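Local coordinates for putative uncharacterized protein (PDB 4JVS) that probably acts as the GTPase-activating domain of a Legionella effector, speeding GTP hydrolysis by a small Rab-type GTPase of the host cell, at residues 126-130 and 131-135; 168-171 and 172-176; 119-122 and 123-127; 193-196 and 197-201; 207-210 and 211-215. All coordinates share one frame; numbering follows the deposited sequence.

In the fold
All five contacts are local, between residues a turn apart, yet their chemistry follows their place in the fold. Contact 1 is the exception in form: a tight turn without helix, carried by polar bonds and close to the bound aluminum fluoride. Contacts 2 and 3 are largely buried helical turns. The first adds an amide-to-amide bond to the backbone; the second, whose centre lies about 2 Å from the centre of the chain, combines an apolar pair with an arginine salt-bridged to helix 60-80, and shares Ser126 and Ile127 with contact 1. Contacts 4 and 5 lie towards the two ends of helix 193-214, each with an inward apolar pair and an outward polar side. Contact 4 packs directly on contact 2.

Contact 1 of 5, residues 126-130 and 131-135; sequences SIVDP and KTLGM
Ile127 begins the contact with its carbonyl, whose O lies 3.6 Å from CG of Met135, where the two arms of the turn lie side by side. Val128 follows with CG1, its branch anti to the backbone N (chi1 -168°), which reaches 4.2 Å from CD2 of Leu133. Asp129 carries most of the turn. Its backbone N gives a straight bond to Gly134 O (2.7 Å), and its carbonyl O receives Leu133 N at 2.7 Å. The carboxylate adds a second grip: OD1 accepts Thr132 OG1 (2.7 Å) through its anti lone pair, while Thr132 N, 3.0 Å from the same Asp129 OD1, comes from above the carboxylate plane. The bonds from Thr132 N to Asp129 OD1 and from Leu133 N to Asp129 O together define an Asx motif, to which the threonine hydroxyl is an extra. Pro130, with its restrained phi, starts the bend, which Leu133 closes in a left-handed backbone conformation. Around the turn, Val128 is held between Phe67 of helix 60-80 and Gln168 of helix 156-177. The side chain of Met135 lies about 6 Å from the bound aluminum fluoride, and its backbone pairs antiparallel with a strand of another protein, presumably the GTPase.

Contact 2 of 5, residues 168-171 and 172-176; sequences QNII and LQLRL
Leu172, Ile171 and Asn169 lose most surface to this contact, and they do so in different ways. Leu172 holds its CB 3.3 Å from the carbonyl O of Asn169 and sends CD1 to within 3.6 Å of Asn169 OD1, so that an apolar branch lies beside the amide. Ile171 contributes chiefly its backbone, its O accepting Arg175 N at 3.0 Å, while its side chain turns to Leu63 of helix 60-80. Asn169 supplies the distinctive feature: OD1 receives NE2 of Gln173 at 2.9 Å with an N-H...O angle of 160°. The acceptor lies in the amide plane of Gln173, although the two amide planes stand 77° apart. A bend at chi2 (-58°) folds the Gln173 chain back along the helix, and this bond helps to fix the rotation of its amide. Their backbones are joined too, Gln173 N to Asn169 O at 2.8 Å. On another side Ile170 and Leu174 face helices 34-45 and 193-214, Leu174 also touching helix 60-80, whereas Arg175 pairs with an acidic side chain of another protein's chain. This is the i to i+4 pairing of an alpha helix, supplemented by a side-chain amide bond, in a helix that packs inside the helical bundle and meets the bound protein.

Contact 3 of 5, residues 119-122 and 123-127; sequences SVIL and RHLSI
Arg123, His124 and Leu125 donate their backbone N-H groups to the carbonyls of Ser119, Val120 and Ile121, the i to i+4 pattern of an alpha helix, and Ile121 O also takes a second, weak bond from His124 N. Three side-chain pairs follow the same spacing. Arg123 brings its methylene CG 3.3 Å from Ser119 O and runs extended from CG to NE back past the preceding turn, where Val120 N lies at the edge of the guanidinium, near its plane. The charged end has partners on helix 60-80: NE bonds to Asn72 and NH1 forms a salt bridge with Glu76. His124 lies alongside Val120, pointing the same way, with NE2 4.0 Å from Val120 CG1; that nitrogen is hydrogen-bonded to Glu252. Ile121 and Leu125 form the apolar pair, side by side, CG2 to CD1 at 3.8 Å. With CG2 of Ile121 turned away from its own amide nitrogen and beside the carbonyl, this branch is carried towards the next turn. Ile121 also meets Trp157. Together these make the last turn of a short, buried alpha helix near the centre of the chain, linked to helix 60-80 through Arg123, to helix 156-177 through Ile121 and to helix 243-253 through His124.

Contact 4 of 5, residues 193-196 and 197-201; sequences PVLQ and KALDD
Leu195 brings its CD2 methyl 4.0 Å from CG of Leu199, one turn further on, and the two side chains cross at a slant instead of running together. They form the inward stripe at the start of the modelled part of helix 193-214, an amphipathic alpha helix of the N-terminal GAP subdomain. The stripe has ready partners: Leu195 meets Leu174 and Ile177 of helix 156-177 and Leu45 of helix 34-45, and Leu199 meets Ile38 and Ala42 of helix 34-45 and Ile170 of helix 156-177. Both leucines thus touch both helices, and the pair packs between them. Backbone bonds set the spacing. Leu199 N reaches Leu195 O at 3.0 Å with an N-H...O angle of 160°, Lys197 N and Ala198 N also bond to Pro193 O and Val194 O, and Asp200 N binds Gln196 O at 3.2 Å. Pro193, which has no N-H to give, suits this place near the beginning of the helix. The outward side is polar. Lys197, its CG swung opposite its own backbone N (chi1 -157°), leads its chain forward along the helix and bends at its last torsion to form an i to i+4 salt bridge with Asp201; the modelled length is shorter than usual, so its exact value is doubtful. Ala198 is buried, and its CB lies 3.4 Å from both Val194 O and Leu195 O.

Contact 5 of 5, residues 207-210 and 211-215; sequences TEVD and ALLAH
Val209 and Leu213 make an apolar i to i+4 contact close to the C-terminal end of helix 193-214, an amphipathic alpha helix that lies against two others of the N-terminal GAP subdomain. The two side chains lie side by side and point the same way, with Val209 CG1 3.8 Å from Leu213 CD2. A chi1 of 163° sets the CG1 branch beside the valine's own carbonyl, which carries the methyl towards the next turn, where it meets Leu213. Both residues continue into the interior: they share Met160 of helix 156-177, while Val209 also meets Val74 and Leu213 meets His77, both of helix 60-80. The pair thus joins helix 193-214 to helices 156-177 and 60-80, chiefly by apolar contacts.

Backbone bonding is less regular than in the middle of a helix. Leu213 N gives Val209 O a sound bond at 3.1 Å, with an N-H...O angle of 153°, but Ala211 N to Thr207 O and Ala214 N to Asp210 O are weak. Leu212 N divides itself between Glu208 O, met at 3.2 Å from above the carbonyl plane, and Val209 O, a weak partner, as a helix approaching its end may do. Asp210 and Thr207 find polar partners earlier in the same helix: Asp210 OD2 forms a salt bridge with Lys206, and Thr207 OG1 bonds to Met203 O. Leu212 packs on Lys159 of helix 156-177, and its CG sits 3.3 Å from Glu208 O.

Contact 1 of 5, residues 126-130 and 131-135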
loop_
_atom_site.group_PDB
_atom_site.type_symbol
_atom_site.label_atom_id
_atom_site.label_comp_id
_atom_site.label_asym_id
_atom_site.label_seq_id
_atom_site.Cartn_x
_atom_site.Cartn_y
_atom_site.Cartn_z
ATOM N N SER A 126 6.447 3.143 -2.486
ATOM C CA SER A 126 6.866 2.084 -3.392
ATOM C C SER A 126 7.947 1.129 -2.867
ATOM O O SER A 126 8.284 0.155 -3.535
ATOM C CB SER A 126 7.275 2.693 -4.730
ATOM O OG SER A 126 6.139 3.244 -5.388
ATOM N N ILE A 127 8.474 1.385 -1.673
ATOM C CA ILE A 127 9.461 0.488 -1.086
ATOM C C ILE A 127 8.821 -0.773 -0.494
ATOM O O ILE A 127 7.838 -0.708 0.245
ATOM C CB ILE A 127 10.377 1.218 -0.069
ATOM C CG1 ILE A 127 11.525 1.900 -0.821
ATOM C CG2 ILE A 127 10.953 0.247 0.956
ATOM C CD1 ILE A 127 12.509 2.616 0.061
ATOM N N VAL A 128 9.379 -1.922 -0.854
ATOM C CA VAL A 128 8.867 -3.202 -0.404
ATOM C C VAL A 128 9.583 -3.621 0.867
ATOM O O VAL A 128 10.802 -3.787 0.872
ATOM C CB VAL A 128 9.076 -4.299 -1.468
ATOM C CG1 VAL A 128 8.295 -5.534 -1.107
ATOM C CG2 VAL A 128 8.661 -3.797 -2.832
ATOM N N ASP A 129 8.818 -3.789 1.940
ATOM C CA ASP A 129 9.361 -4.207 3.223
ATOM C C ASP A 129 9.925 -5.610 3.111
ATOM O O ASP A 129 9.184 -6.559 2.849
ATOM C CB ASP A 129 8.263 -4.188 4.288
ATOM C CG ASP A 129 8.795 -4.483 5.675
ATOM O OD1 ASP A 129 8.118 -5.215 6.437
ATOM O OD2 ASP A 129 9.895 -3.974 5.993
ATOM N N PRO A 130 11.243 -5.748 3.300
ATOM C CA PRO A 130 11.885 -7.070 3.238
ATOM C C PRO A 130 11.280 -8.082 4.230
ATOM O O PRO A 130 11.150 -9.256 3.891
ATOM C CB PRO A 130 13.350 -6.762 3.588
ATOM C CG PRO A 130 13.548 -5.328 3.176
ATOM C CD PRO A 130 12.225 -4.653 3.447
ATOM N N LYS A 131 10.830 -7.648 5.383
ATOM C CA LYS A 131 10.243 -8.577 6.306
ATOM C C LYS A 131 8.862 -9.037 5.976
ATOM O O LYS A 131 8.573 -10.204 5.985
ATOM C CB LYS A 131 10.195 -7.975 7.676
ATOM C CG LYS A 131 11.524 -7.740 8.290
ATOM C CD LYS A 131 11.358 -7.436 9.752
ATOM C CE LYS A 131 11.182 -5.958 9.994
ATOM N NZ LYS A 131 12.485 -5.286 10.192
ATOM N N THR A 132 7.980 -8.105 5.726
ATOM C CA THR A 132 6.570 -8.457 5.504
ATOM C C THR A 132 6.144 -8.580 4.040
ATOM O O THR A 132 5.069 -9.107 3.750
ATOM C CB THR A 132 5.629 -7.452 6.189
ATOM O OG1 THR A 132 5.720 -6.183 5.527
ATOM C CG2 THR A 132 6.011 -7.286 7.647
ATOM N N LEU A 133 6.972 -8.068 3.130
ATOM C CA LEU A 133 6.655 -8.033 1.693
ATOM C C LEU A 133 5.435 -7.175 1.373
ATOM O O LEU A 133 4.789 -7.350 0.342
ATOM C CB LEU A 133 6.484 -9.437 1.116
ATOM C CG LEU A 133 7.760 -10.256 0.978
ATOM C CD1 LEU A 133 7.468 -11.453 0.099
ATOM C CD2 LEU A 133 8.872 -9.408 0.396
ATOM N N GLY A 134 5.132 -6.242 2.265
ATOM C CA GLY A 134 4.148 -5.221 1.983
ATOM C C GLY A 134 4.854 -3.883 1.940
ATOM O O GLY A 134 6.090 -3.821 1.907
ATOM N N MET A 135 4.069 -2.811 1.929
ATOM C CA MET A 135 4.602 -1.463 2.077
ATOM C C MET A 135 4.336 -0.971 3.486
ATOM O O MET A 135 3.225 -1.138 4.010
ATOM C CB MET A 135 3.919 -0.501 1.111
ATOM C CG MET A 135 4.261 -0.709 -0.337
ATOM S SD MET A 135 3.291 0.398 -1.362
ATOM C CE MET A 135 1.620 -0.133 -0.997
#

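Contact 2 of 5, residues 168-171 and 172-176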
loop_
_atom_site.group_PDB
_atom_site.type_symbol
_atom_site.label_atom_id
_atom_site.label_comp_id
_atom_site.label_asym_id
_atom_site.label_seq_id
_atom_site.Cartn_x
_atom_site.Cartn_y
_atom_site.Cartn_z
ATOM N N GLN A 168 7.443 -3.918 -8.099
ATOM C CA GLN A 168 6.688 -4.540 -7.020
ATOM C C GLN A 168 5.946 -5.765 -7.532
ATOM O O GLN A 168 5.902 -6.808 -6.882
ATOM C CB GLN A 168 5.686 -3.548 -6.440
ATOM C CG GLN A 168 6.325 -2.350 -5.743
ATOM C CD GLN A 168 5.319 -1.515 -4.965
ATOM O OE1 GLN A 168 4.324 -1.028 -5.517
ATOM N NE2 GLN A 168 5.572 -1.351 -3.676
ATOM N N ASN A 169 5.377 -5.636 -8.718
ATOM C CA ASN A 169 4.565 -6.688 -9.289
ATOM C C ASN A 169 5.393 -7.925 -9.647
ATOM O O ASN A 169 4.901 -9.051 -9.551
ATOM C CB ASN A 169 3.810 -6.141 -10.497
ATOM C CG ASN A 169 2.691 -7.048 -10.955
ATOM O OD1 ASN A 169 2.236 -7.924 -10.220
ATOM N ND2 ASN A 169 2.237 -6.839 -12.187
ATOM N N ILE A 170 6.643 -7.716 -10.057
ATOM C CA ILE A 170 7.548 -8.824 -10.343
ATOM C C ILE A 170 7.702 -9.685 -9.086
ATOM O O ILE A 170 7.579 -10.908 -9.121
ATOM C CB ILE A 170 8.942 -8.322 -10.779
ATOM C CG1 ILE A 170 8.856 -7.545 -12.095
ATOM C CG2 ILE A 170 9.925 -9.479 -10.901
ATOM C CD1 ILE A 170 10.191 -6.989 -12.556
ATOM N N ILE A 171 7.956 -9.020 -7.970
ATOM C CA ILE A 171 8.094 -9.681 -6.686
ATOM C C ILE A 171 6.784 -10.336 -6.278
ATOM O O ILE A 171 6.790 -11.437 -5.743
ATOM C CB ILE A 171 8.539 -8.672 -5.610
ATOM C CG1 ILE A 171 9.903 -8.079 -6.000
ATOM C CG2 ILE A 171 8.545 -9.323 -4.239
ATOM C CD1 ILE A 171 10.550 -7.224 -4.952
ATOM N N LEU A 172 5.668 -9.662 -6.557
ATOM C CA LEU A 172 4.327 -10.180 -6.271
ATOM C C LEU A 172 4.070 -11.489 -7.011
ATOM O O LEU A 172 3.686 -12.501 -6.408
ATOM C CB LEU A 172 3.265 -9.163 -6.700
ATOM C CG LEU A 172 1.895 -9.100 -6.007
ATOM C CD1 LEU A 172 0.869 -8.425 -6.894
ATOM C CD2 LEU A 172 1.374 -10.442 -5.553
ATOM N N GLN A 173 4.258 -11.460 -8.326
ATOM C CA GLN A 173 3.976 -12.634 -9.137
ATOM C C GLN A 173 4.862 -13.810 -8.733
ATOM O O GLN A 173 4.398 -14.951 -8.712
ATOM C CB GLN A 173 4.101 -12.316 -10.628
ATOM C CG GLN A 173 3.169 -11.206 -11.094
ATOM C CD GLN A 173 1.701 -11.507 -10.841
ATOM O OE1 GLN A 173 1.290 -12.668 -10.795
ATOM N NE2 GLN A 173 0.902 -10.457 -10.676
ATOM N N LEU A 174 6.120 -13.532 -8.389
ATOM C CA LEU A 174 7.030 -14.582 -7.926
ATOM C C LEU A 174 6.584 -15.196 -6.594
ATOM O O LEU A 174 6.621 -16.412 -6.428
ATOM C CB LEU A 174 8.469 -14.064 -7.815
ATOM C CG LEU A 174 9.152 -13.630 -9.116
ATOM C CD1 LEU A 174 10.606 -13.239 -8.859
ATOM C CD2 LEU A 174 9.049 -14.703 -10.194
ATOM N N ARG A 175 6.165 -14.348 -5.654
ATOM C CA ARG A 175 5.669 -14.802 -4.354
ATOM C C ARG A 175 4.396 -15.622 -4.539
ATOM O O ARG A 175 4.169 -16.599 -3.820
ATOM C CB ARG A 175 5.410 -13.605 -3.425
ATOM C CG ARG A 175 5.714 -13.855 -1.946
ATOM C CD ARG A 175 4.516 -13.542 -1.021
ATOM N NE ARG A 175 3.971 -12.196 -1.221
ATOM C CZ ARG A 175 2.680 -11.924 -1.432
ATOM N NH1 ARG A 175 1.778 -12.905 -1.469
ATOM N NH2 ARG A 175 2.287 -10.662 -1.608
ATOM N N LEU A 176 3.569 -15.217 -5.505
ATOM C CA LEU A 176 2.356 -15.962 -5.851
ATOM C C LEU A 176 2.675 -17.356 -6.404
ATOM O O LEU A 176 2.133 -18.355 -5.942
ATOM C CB LEU A 176 1.489 -15.175 -6.847
ATOM C CG LEU A 176 0.643 -14.034 -6.271
ATOM C CD1 LEU A 176 -0.092 -13.280 -7.350
ATOM C CD2 LEU A 176 -0.342 -14.562 -5.255
#

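Contact 3 of 5, residues 119-122 and 123-127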
loop_
_atom_site.group_PDB
_atom_site.type_symbol
_atom_site.label_atom_id
_atom_site.label_comp_id
_atom_site.label_asym_id
_atom_site.label_seq_id
_atom_site.Cartn_x
_atom_site.Cartn_y
_atom_site.Cartn_z
ATOM N N SER A 119 10.940 12.839 -3.817
ATOM C CA SER A 119 11.665 11.571 -3.843
ATOM C C SER A 119 11.503 10.735 -2.566
ATOM O O SER A 119 11.642 9.510 -2.588
ATOM C CB SER A 119 13.153 11.807 -4.119
ATOM O OG SER A 119 13.390 12.003 -5.501
ATOM N N VAL A 120 11.226 11.392 -1.450
ATOM C CA VAL A 120 10.963 10.663 -0.216
ATOM C C VAL A 120 9.563 10.019 -0.266
ATOM O O VAL A 120 9.382 8.842 0.064
ATOM C CB VAL A 120 11.087 11.579 1.000
ATOM C CG1 VAL A 120 11.070 10.764 2.257
ATOM C CG2 VAL A 120 12.369 12.379 0.906
ATOM N N ILE A 121 8.584 10.806 -0.688
ATOM C CA ILE A 121 7.249 10.308 -0.936
ATOM C C ILE A 121 7.323 9.116 -1.895
ATOM O O ILE A 121 6.806 8.030 -1.587
ATOM C CB ILE A 121 6.352 11.430 -1.501
ATOM C CG1 ILE A 121 6.251 12.575 -0.482
ATOM C CG2 ILE A 121 4.965 10.898 -1.841
ATOM C CD1 ILE A 121 5.736 13.893 -1.042
ATOM N N LEU A 122 7.989 9.311 -3.036
ATOM C CA LEU A 122 8.174 8.239 -4.015
ATOM C C LEU A 122 8.751 6.965 -3.396
ATOM O O LEU A 122 8.220 5.870 -3.604
ATOM C CB LEU A 122 9.079 8.695 -5.145
ATOM C CG LEU A 122 9.287 7.647 -6.235
ATOM C CD1 LEU A 122 7.951 7.364 -6.915
ATOM C CD2 LEU A 122 10.363 8.087 -7.240
ATOM N N ARG A 123 9.785 7.095 -2.608
ATOM C CA ARG A 123 10.317 5.972 -1.887
ATOM C C ARG A 123 9.358 5.372 -0.918
ATOM O O ARG A 123 9.355 4.202 -0.712
ATOM C CB ARG A 123 11.516 6.420 -1.104
ATOM C CG ARG A 123 12.774 6.472 -1.840
ATOM C CD ARG A 123 13.755 7.090 -0.939
ATOM N NE ARG A 123 15.062 7.305 -1.520
ATOM C CZ ARG A 123 15.589 8.498 -1.750
ATOM N NH1 ARG A 123 16.792 8.607 -2.241
ATOM N NH2 ARG A 123 14.925 9.587 -1.485
ATOM N N HIS A 124 8.567 6.190 -0.276
ATOM C CA HIS A 124 7.641 5.699 0.734
ATOM C C HIS A 124 6.529 4.849 0.155
ATOM O O HIS A 124 6.169 3.810 0.717
ATOM C CB HIS A 124 7.037 6.861 1.516
ATOM C CG HIS A 124 7.837 7.259 2.713
ATOM N ND1 HIS A 124 8.707 6.397 3.344
ATOM C CD2 HIS A 124 7.910 8.430 3.390
ATOM C CE1 HIS A 124 9.286 7.020 4.355
ATOM N NE2 HIS A 124 8.817 8.253 4.407
ATOM N N LEU A 125 5.993 5.304 -0.972
ATOM C CA LEU A 125 4.818 4.702 -1.585
ATOM C C LEU A 125 5.165 3.491 -2.424
ATOM O O LEU A 125 4.276 2.879 -3.020
ATOM C CB LEU A 125 4.100 5.718 -2.473
ATOM C CG LEU A 125 3.471 6.872 -1.703
ATOM C CD1 LEU A 125 2.835 7.899 -2.641
ATOM C CD2 LEU A 125 2.473 6.310 -0.728
ATOM N N SER A 126 6.447 3.143 -2.486
ATOM C CA SER A 126 6.866 2.084 -3.392
ATOM C C SER A 126 7.947 1.129 -2.867
ATOM O O SER A 126 8.284 0.155 -3.535
ATOM C CB SER A 126 7.275 2.693 -4.730
ATOM O OG SER A 126 6.139 3.244 -5.388
ATOM N N ILE A 127 8.474 1.385 -1.673
ATOM C CA ILE A 127 9.461 0.488 -1.086
ATOM C C ILE A 127 8.821 -0.773 -0.494
ATOM O O ILE A 127 7.838 -0.708 0.245
ATOM C CB ILE A 127 10.377 1.218 -0.069
ATOM C CG1 ILE A 127 11.525 1.900 -0.821
ATOM C CG2 ILE A 127 10.953 0.247 0.956
ATOM C CD1 ILE A 127 12.509 2.616 0.061
#

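Contact 4 of 5, residues 193-196 and 197-201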
loop_
_atom_site.group_PDB
_atom_site.type_symbol
_atom_site.label_atom_id
_atom_site.label_comp_id
_atom_site.label_asym_id
_atom_site.label_seq_id
_atom_site.Cartn_x
_atom_site.Cartn_y
_atom_site.Cartn_z
ATOM N N PRO A 193 2.211 -16.096 -17.727
ATOM C CA PRO A 193 2.410 -15.106 -18.753
ATOM C C PRO A 193 2.378 -13.788 -18.082
ATOM O O PRO A 193 2.773 -12.804 -18.636
ATOM C CB PRO A 193 1.178 -15.268 -19.612
ATOM C CG PRO A 193 0.578 -16.568 -19.231
ATOM C CD PRO A 193 1.479 -17.232 -18.264
ATOM N N VAL A 194 1.762 -13.777 -16.920
ATOM C CA VAL A 194 1.701 -12.624 -16.062
ATOM C C VAL A 194 3.059 -12.235 -15.504
ATOM O O VAL A 194 3.372 -11.081 -15.405
ATOM C CB VAL A 194 0.689 -12.862 -14.950
ATOM C CG1 VAL A 194 0.167 -11.567 -14.428
ATOM C CG2 VAL A 194 -0.459 -13.633 -15.508
ATOM N N LEU A 195 3.849 -13.216 -15.125
ATOM C CA LEU A 195 5.197 -12.977 -14.740
ATOM C C LEU A 195 5.960 -12.442 -15.912
ATOM O O LEU A 195 6.659 -11.484 -15.816
ATOM C CB LEU A 195 5.816 -14.292 -14.337
ATOM C CG LEU A 195 6.855 -14.362 -13.248
ATOM C CD1 LEU A 195 7.740 -15.521 -13.548
ATOM C CD2 LEU A 195 7.674 -13.110 -13.167
ATOM N N GLN A 196 5.770 -13.049 -17.054
ATOM C CA GLN A 196 6.541 -12.733 -18.217
ATOM C C GLN A 196 6.316 -11.325 -18.589
ATOM O O GLN A 196 7.214 -10.650 -19.005
ATOM C CB GLN A 196 6.083 -13.597 -19.362
ATOM C CG GLN A 196 6.382 -15.052 -19.182
ATOM C CD GLN A 196 5.852 -15.883 -20.300
ATOM O OE1 GLN A 196 4.906 -15.511 -20.972
ATOM N NE2 GLN A 196 6.463 -17.019 -20.513
ATOM N N LYS A 197 5.079 -10.910 -18.471
ATOM C CA LYS A 197 4.673 -9.547 -18.697
ATOM C C LYS A 197 5.186 -8.562 -17.679
ATOM O O LYS A 197 5.508 -7.451 -18.000
ATOM C CB LYS A 197 3.178 -9.465 -18.811
ATOM C CG LYS A 197 2.733 -8.256 -19.563
ATOM C CD LYS A 197 1.296 -7.931 -19.297
ATOM C CE LYS A 197 0.890 -6.705 -20.074
ATOM N NZ LYS A 197 1.426 -5.472 -19.468
ATOM N N ALA A 198 5.223 -8.966 -16.433
ATOM C CA ALA A 198 5.700 -8.106 -15.392
ATOM C C ALA A 198 7.131 -7.791 -15.633
ATOM O O ALA A 198 7.579 -6.718 -15.390
ATOM C CB ALA A 198 5.532 -8.767 -14.049
ATOM N N LEU A 199 7.870 -8.761 -16.087
ATOM C CA LEU A 199 9.274 -8.539 -16.379
ATOM C C LEU A 199 9.440 -7.568 -17.547
ATOM O O LEU A 199 10.232 -6.622 -17.463
ATOM C CB LEU A 199 9.978 -9.865 -16.674
ATOM C CG LEU A 199 9.974 -10.863 -15.521
ATOM C CD1 LEU A 199 10.640 -12.154 -15.920
ATOM C CD2 LEU A 199 10.671 -10.256 -14.334
ATOM N N ASP A 200 8.687 -7.796 -18.625
ATOM C CA ASP A 200 8.774 -6.947 -19.819
ATOM C C ASP A 200 8.236 -5.531 -19.559
ATOM O O ASP A 200 8.784 -4.554 -20.068
ATOM C CB ASP A 200 8.069 -7.594 -21.021
ATOM C CG ASP A 200 8.702 -8.929 -21.438
ATOM O OD1 ASP A 200 9.943 -9.073 -21.302
ATOM O OD2 ASP A 200 7.959 -9.833 -21.898
ATOM N N ASP A 201 7.176 -5.419 -18.763
ATOM C CA ASP A 201 6.662 -4.111 -18.368
ATOM C C ASP A 201 7.691 -3.324 -17.559
ATOM O O ASP A 201 7.760 -2.096 -17.659
ATOM C CB ASP A 201 5.362 -4.250 -17.573
ATOM C CG ASP A 201 4.171 -4.594 -18.454
ATOM O OD1 ASP A 201 4.380 -5.181 -19.543
ATOM O OD2 ASP A 201 3.024 -4.276 -18.061
#

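Contact 5 of 5, residues 207-210 and 211-215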
loop_
_atom_site.group_PDB
_atom_site.type_symbol
_atom_site.label_atom_id
_atom_site.label_comp_id
_atom_site.label_asym_id
_atom_site.label_seq_id
_atom_site.Cartn_x
_atom_site.Cartn_y
_atom_site.Cartn_z
ATOM N N THR A 207 13.062 1.933 -19.540
ATOM C CA THR A 207 13.484 2.643 -20.743
ATOM C C THR A 207 13.066 4.102 -20.672
ATOM O O THR A 207 13.889 4.995 -20.851
ATOM C CB THR A 207 12.861 2.031 -22.009
ATOM O OG1 THR A 207 13.083 0.611 -22.027
ATOM C CG2 THR A 207 13.460 2.669 -23.251
ATOM N N GLU A 208 11.820 4.352 -20.352
ATOM C CA GLU A 208 11.301 5.689 -20.233
ATOM C C GLU A 208 11.856 6.460 -19.085
ATOM O O GLU A 208 11.972 7.649 -19.144
ATOM C CB GLU A 208 9.845 5.585 -19.982
ATOM C CG GLU A 208 9.117 4.971 -21.040
ATOM C CD GLU A 208 7.726 5.420 -21.005
ATOM O OE1 GLU A 208 7.514 6.592 -20.701
ATOM O OE2 GLU A 208 6.826 4.624 -21.256
ATOM N N VAL A 209 12.107 5.777 -17.993
ATOM C CA VAL A 209 12.716 6.400 -16.820
ATOM C C VAL A 209 14.173 6.793 -17.080
ATOM O O VAL A 209 14.590 7.923 -16.782
ATOM C CB VAL A 209 12.638 5.466 -15.608
ATOM C CG1 VAL A 209 13.610 5.904 -14.521
ATOM C CG2 VAL A 209 11.218 5.424 -15.078
ATOM N N ASP A 210 14.940 5.864 -17.652
ATOM C CA ASP A 210 16.338 6.116 -18.002
ATOM C C ASP A 210 16.469 7.240 -19.040
ATOM O O ASP A 210 17.496 7.915 -19.107
ATOM C CB ASP A 210 16.990 4.839 -18.531
ATOM C CG ASP A 210 17.338 3.843 -17.424
ATOM O OD1 ASP A 210 17.062 4.113 -16.227
ATOM O OD2 ASP A 210 17.893 2.775 -17.767
ATOM N N ALA A 211 15.417 7.432 -19.836
ATOM C CA ALA A 211 15.393 8.431 -20.899
ATOM C C ALA A 211 15.071 9.810 -20.355
ATOM O O ALA A 211 15.540 10.817 -20.880
ATOM C CB ALA A 211 14.383 8.047 -21.957
ATOM N N LEU A 212 14.304 9.841 -19.294
ATOM C CA LEU A 212 13.976 11.063 -18.636
ATOM C C LEU A 212 15.161 11.595 -17.918
ATOM O O LEU A 212 15.303 12.774 -17.772
ATOM C CB LEU A 212 12.878 10.802 -17.647
ATOM C CG LEU A 212 11.549 10.865 -18.334
ATOM C CD1 LEU A 212 10.414 10.717 -17.358
ATOM C CD2 LEU A 212 11.479 12.216 -18.984
ATOM N N LEU A 213 15.868 10.675 -17.316
ATOM C CA LEU A 213 17.024 10.924 -16.504
ATOM C C LEU A 213 18.208 11.416 -17.291
ATOM O O LEU A 213 19.052 12.082 -16.769
ATOM C CB LEU A 213 17.370 9.671 -15.717
ATOM C CG LEU A 213 16.960 9.602 -14.259
ATOM C CD1 LEU A 213 15.833 10.526 -13.889
ATOM C CD2 LEU A 213 16.632 8.192 -13.880
ATOM N N ALA A 214 18.265 11.052 -18.549
ATOM C CA ALA A 214 19.402 11.360 -19.354
ATOM C C ALA A 214 19.518 12.815 -19.664
ATOM O O ALA A 214 20.605 13.319 -19.764
ATOM C CB ALA A 214 19.370 10.584 -20.567
ATOM N N HIS A 215 18.403 13.503 -19.810
ATOM C CA HIS A 215 18.466 14.923 -20.075
ATOM C C HIS A 215 19.045 15.603 -18.892
ATOM O O HIS A 215 18.558 15.460 -17.797
ATOM C CB HIS A 215 17.112 15.553 -20.364
ATOM C CG HIS A 215 17.185 17.046 -20.487
ATOM N ND1 HIS A 215 18.019 17.808 -19.701
ATOM C CD2 HIS A 215 16.582 17.908 -21.336
ATOM C CE1 HIS A 215 17.905 19.078 -20.039
ATOM N NE2 HIS A 215 17.041 19.166 -21.030
#